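PDB 3NIQ: 3-guanidinopropionase from Pseudomonas aeruginosa, which catalyses the manganese-dependent hydrolysis of 3-guanidinopropanoate to beta-alanine and urea, working as a homohexamer of the arginase family. Local coordinates for the interface of chains A and B and the interface of chains A and C. Coordinates in Å, arbitrary orientation; residue numbers count along the deposited sequence, not the author numbering. Chains: chain A/B/C, 3-guanidinopropionase.

Chain A uses separate surfaces for chains B and C, and the C-alpha centres of contact 1 and contact 2 lie about 26 Å apart with no residue in common. Contact 1 sets helices 262-270 and 294-317 of chain A around a loop isoleucine of chain B, in an interface that is not an exact two-fold. Contact 2 joins the loop 48-52 and the 3-10 helix 54-56 to the same region of chain C across a two-fold axis. Two kinds of interface on one subunit fit the homohexamer; in these patches one centres on an apolar isoleucine with water-borne polar links, the other on arginine bonds to backbone carbonyls.

Contact 1: the interface of chains A and B. Residues chain A 262, 266, 297-298, 301-302; chain B 257-258.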
loop_
_atom_site.group_PDB
_atom_site.type_symbol
_atom_site.label_atom_id
_atom_site.label_comp_id
_atom_site.label_asym_id
_atom_site.label_seq_id
_atom_site.Cartn_x
_atom_site.Cartn_y
_atom_site.Cartn_z
ATOM N N SER A 262 14.534 -1.877 -16.700
ATOM C CA SER A 262 15.675 -2.235 -15.843
ATOM C C SER A 262 16.656 -3.056 -16.678
ATOM O O SER A 262 17.877 -2.879 -16.620
ATOM C CB SER A 262 15.206 -3.081 -14.648
ATOM O OG SER A 262 14.480 -2.299 -13.725
ATOM N N GLN A 266 20.674 -2.183 -17.270
ATOM C CA GLN A 266 21.756 -3.110 -16.950
ATOM C C GLN A 266 22.641 -3.325 -18.175
ATOM O O GLN A 266 23.865 -3.319 -18.071
ATOM C CB GLN A 266 21.202 -4.452 -16.460
ATOM C CG GLN A 266 20.659 -4.439 -15.024
ATOM C CD GLN A 266 20.080 -5.787 -14.627
ATOM O OE1 GLN A 266 19.183 -6.296 -15.287
ATOM N NE2 GLN A 266 20.586 -6.363 -13.535
ATOM N N LEU A 297 15.551 -1.591 -4.500
ATOM C CA LEU A 297 16.228 -2.759 -5.084
ATOM C C LEU A 297 16.830 -2.451 -6.456
ATOM O O LEU A 297 17.963 -2.851 -6.755
ATOM C CB LEU A 297 15.290 -3.973 -5.155
ATOM C CG LEU A 297 15.913 -5.224 -5.795
ATOM C CD1 LEU A 297 17.086 -5.727 -4.962
ATOM C CD2 LEU A 297 14.876 -6.314 -6.010
ATOM N N VAL A 298 16.097 -1.739 -7.301
ATOM C CA VAL A 298 16.675 -1.281 -8.564
ATOM C C VAL A 298 17.940 -0.447 -8.264
ATOM O O VAL A 298 18.982 -0.633 -8.881
ATOM C CB VAL A 298 15.643 -0.433 -9.390
ATOM C CG1 VAL A 298 16.331 0.449 -10.396
ATOM C CG2 VAL A 298 14.631 -1.324 -10.086
ATOM N N THR A 301 20.771 -2.655 -7.071
ATOM C CA THR A 301 21.312 -3.480 -8.151
ATOM C C THR A 301 22.173 -2.656 -9.127
ATOM O O THR A 301 23.276 -3.054 -9.463
ATOM C CB THR A 301 20.205 -4.211 -8.933
ATOM O OG1 THR A 301 19.332 -4.890 -8.023
ATOM C CG2 THR A 301 20.839 -5.265 -9.862
ATOM N N MET A 302 21.685 -1.498 -9.560
ATOM C CA MET A 302 22.509 -0.625 -10.408
ATOM C C MET A 302 23.801 -0.214 -9.670
ATOM O O MET A 302 24.879 -0.150 -10.267
ATOM C CB MET A 302 21.703 0.590 -10.863
ATOM C CG MET A 302 20.444 0.226 -11.665
ATOM S SD MET A 302 20.810 -0.823 -13.098
ATOM C CE MET A 302 22.127 0.099 -13.899
ATOM N N ILE B 257 16.108 -7.935 -10.779
ATOM C CA ILE B 257 15.618 -6.970 -11.782
ATOM C C ILE B 257 16.034 -7.380 -13.211
ATOM O O ILE B 257 16.911 -8.247 -13.389
ATOM C CB ILE B 257 16.106 -5.526 -11.485
ATOM C CG1 ILE B 257 17.625 -5.407 -11.620
ATOM C CG2 ILE B 257 15.658 -5.050 -10.065
ATOM C CD1 ILE B 257 18.067 -3.912 -11.739
ATOM N N GLY B 258 15.391 -6.775 -14.209
ATOM C CA GLY B 258 15.753 -7.003 -15.621
ATOM C C GLY B 258 15.303 -8.371 -16.103
ATOM O O GLY B 258 16.108 -9.135 -16.650
HETATM O O HOH W 1 18.040 -7.266 -8.547
HETATM O O HOH W 2 19.476 -8.863 -12.625
HETATM O O HOH W 3 18.970 -8.561 -16.657
#
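With CG1 of B:Ile257 between its own backbone N and carbonyl carbon (chi1 66°) and CD1 extended beyond it, the ethyl arm meets A:Thr301 tip to tip. A:Thr301 CG2 is anti to the backbone N (chi1 -50° for OG1), which brings the methyl to the isoleucine tip while OG1 turns back to its own helix. B:Ile257 CD1 lies 3.5 Å from A:Thr301 CB and nearly as close to CG2. The other branch, B:Ile257 CG2, packs against A:Val298 CG2 at 3.9 Å, the two side chains crossing at about a right angle. A:Ser262 offers its CB, not its hydroxyl, to the B:Ile257-B:Gly258 backbone. The isoleucine thus plugs the groove between helices 262-270 and 294-317 and supplies most of the buried surface.

The carboxamide of A:Gln266 lies obliquely beside the ethyl arm, its NE2 3.7 Å from B:Ile257 CG1. Its polar atoms reach chain B through water: NE2 binds water 2, shared with B:Ile257 O, and OE1 binds water 3, shared with B:Gly258 O. These two bridges would fix which way the amide is turned. Polar links in this patch therefore run through solvent, around an apolar centre. A:Thr301 OG1 donates to A:Leu297 O from above the carbonyl plane and also meets water 1, which lies 3.0 Å from the backbone B:Ile257 N.

Contact 2: the interface of chains A and C. Residues chain A 48-50, 52, 55; chain C 52, 55-56, 95.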
loop_
_atom_site.group_PDB
_atom_site.type_symbol
_atom_site.label_atom_id
_atom_site.label_comp_id
_atom_site.label_asym_id
_atom_site.label_seq_id
_atom_site.Cartn_x
_atom_site.Cartn_y
_atom_site.Cartn_z
ATOM N N THR A 48 14.967 19.590 -4.242
ATOM C CA THR A 48 13.751 19.068 -4.867
ATOM C C THR A 48 12.625 20.115 -4.991
ATOM O O THR A 48 12.149 20.663 -3.996
ATOM C CB THR A 48 13.261 17.753 -4.181
ATOM O OG1 THR A 48 14.217 16.708 -4.444
ATOM C CG2 THR A 48 11.913 17.350 -4.747
ATOM N N THR A 49 12.175 20.331 -6.221
ATOM C CA THR A 49 11.155 21.347 -6.509
ATOM C C THR A 49 9.724 20.826 -6.509
ATOM O O THR A 49 8.771 21.607 -6.453
ATOM C CB THR A 49 11.420 22.015 -7.853
ATOM O OG1 THR A 49 11.531 21.012 -8.859
ATOM C CG2 THR A 49 12.714 22.808 -7.781
ATOM N N ASN A 50 9.579 19.510 -6.559
ATOM C CA ASN A 50 8.280 18.864 -6.601
ATOM C C ASN A 50 8.111 17.874 -5.433
ATOM O O ASN A 50 7.862 18.281 -4.307
ATOM C CB ASN A 50 8.117 18.193 -7.980
ATOM C CG ASN A 50 6.779 17.480 -8.158
ATOM O OD1 ASN A 50 5.695 18.015 -7.838
ATOM N ND2 ASN A 50 6.854 16.253 -8.701
ATOM N N ALA A 52 9.400 15.620 -2.673
ATOM C CA ALA A 52 10.610 15.320 -1.922
ATOM C C ALA A 52 10.582 13.895 -1.372
ATOM O O ALA A 52 9.599 13.176 -1.551
ATOM C CB ALA A 52 10.802 16.336 -0.812
ATOM N N ARG A 55 15.746 11.992 0.485
ATOM C CA ARG A 55 16.584 11.981 1.690
ATOM C C ARG A 55 16.619 10.595 2.333
ATOM O O ARG A 55 17.586 10.240 3.024
ATOM C CB ARG A 55 16.103 13.033 2.708
ATOM C CG ARG A 55 14.737 12.739 3.324
ATOM C CD ARG A 55 14.303 13.864 4.298
ATOM N NE ARG A 55 14.159 15.151 3.623
ATOM C CZ ARG A 55 13.893 16.301 4.242
ATOM N NH1 ARG A 55 13.711 16.329 5.570
ATOM N NH2 ARG A 55 13.780 17.418 3.535
ATOM N N ALA C 52 9.814 14.721 5.309
ATOM C CA ALA C 52 9.099 15.785 4.623
ATOM C C ALA C 52 7.862 15.193 3.920
ATOM O O ALA C 52 7.592 13.999 4.041
ATOM C CB ALA C 52 10.013 16.487 3.644
ATOM N N ARG C 55 4.164 19.309 2.255
ATOM C CA ARG C 55 3.875 20.215 1.132
ATOM C C ARG C 55 2.643 19.754 0.325
ATOM O O ARG C 55 1.965 20.568 -0.330
ATOM C CB ARG C 55 5.082 20.330 0.201
ATOM C CG ARG C 55 5.464 19.020 -0.504
ATOM C CD ARG C 55 6.671 19.208 -1.415
ATOM N NE ARG C 55 7.878 19.465 -0.638
ATOM C CZ ARG C 55 9.053 19.829 -1.140
ATOM N NH1 ARG C 55 9.210 19.985 -2.450
ATOM N NH2 ARG C 55 10.082 20.044 -0.314
ATOM N N HIS C 56 2.346 18.459 0.389
ATOM C CA HIS C 56 1.211 17.901 -0.354
ATOM C C HIS C 56 -0.075 17.938 0.440
ATOM O O HIS C 56 -1.153 17.631 -0.086
ATOM C CB HIS C 56 1.484 16.452 -0.768
ATOM C CG HIS C 56 2.735 16.293 -1.557
ATOM N ND1 HIS C 56 2.862 16.776 -2.840
ATOM C CD2 HIS C 56 3.927 15.733 -1.238
ATOM C CE1 HIS C 56 4.085 16.521 -3.278
ATOM N NE2 HIS C 56 4.750 15.885 -2.326
ATOM N N PRO C 95 9.728 26.244 -2.420
ATOM C CA PRO C 95 10.257 25.004 -1.841
ATOM C C PRO C 95 11.796 24.974 -1.732
ATOM O O PRO C 95 12.344 24.134 -1.019
ATOM C CB PRO C 95 9.760 23.927 -2.815
ATOM C CG PRO C 95 9.632 24.627 -4.106
ATOM C CD PRO C 95 9.200 26.029 -3.781
HETATM O O HOH W 4 7.235 15.706 -1.008
HETATM O O HOH W 5 12.644 20.938 -1.401
#
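Direct hydrogen bonding centres on C:Arg55, whose guanidinium reaches backbone carbonyls in the A:Thr48-A:Asn50 loop. C:Arg55 NH1 donates to A:Asn50 O at 2.9 Å, but the bond is bent, 135° at the hydrogen, and the nitrogen sits above the carbonyl plane. A weak, straighter bond runs from the same NH1 to A:Thr48 O, which lies at the guanidinium edge, in its plane. The chain bends at chi3 (68°), turning the guanidinium across to the loop of chain A.

Each Ala52 methyl packs on the guanidinium of the opposite Arg55. A:Ala52 CB sits over a face of the C:Arg55 guanidinium, 3.8 Å above its plane and offset toward the rim. In the two-fold twin, C:Ala52 CB lies over the centre of the A:Arg55 guanidinium. A:Arg55 NH2 and C:Arg55 NH2 are 5.9 Å apart, like charges that do not touch and would tend to disfavour closer approach. Within chain C, C:Arg55 CG lies over the centre of the C:His56 ring, which backs the start of the arginine side chain.

Water carries the remaining polar links. Water 4 joins the backbone A:Ala52 N to C:His56 NE2, tying the residue beside the arginine to the opposite loop. Water 5, in the plane of the guanidinium, is shared by A:Thr48 O and C:Pro95 O, and C:Arg55 NH2 meets it at 2.9 Å in an almost straight bond, 177° at the hydrogen.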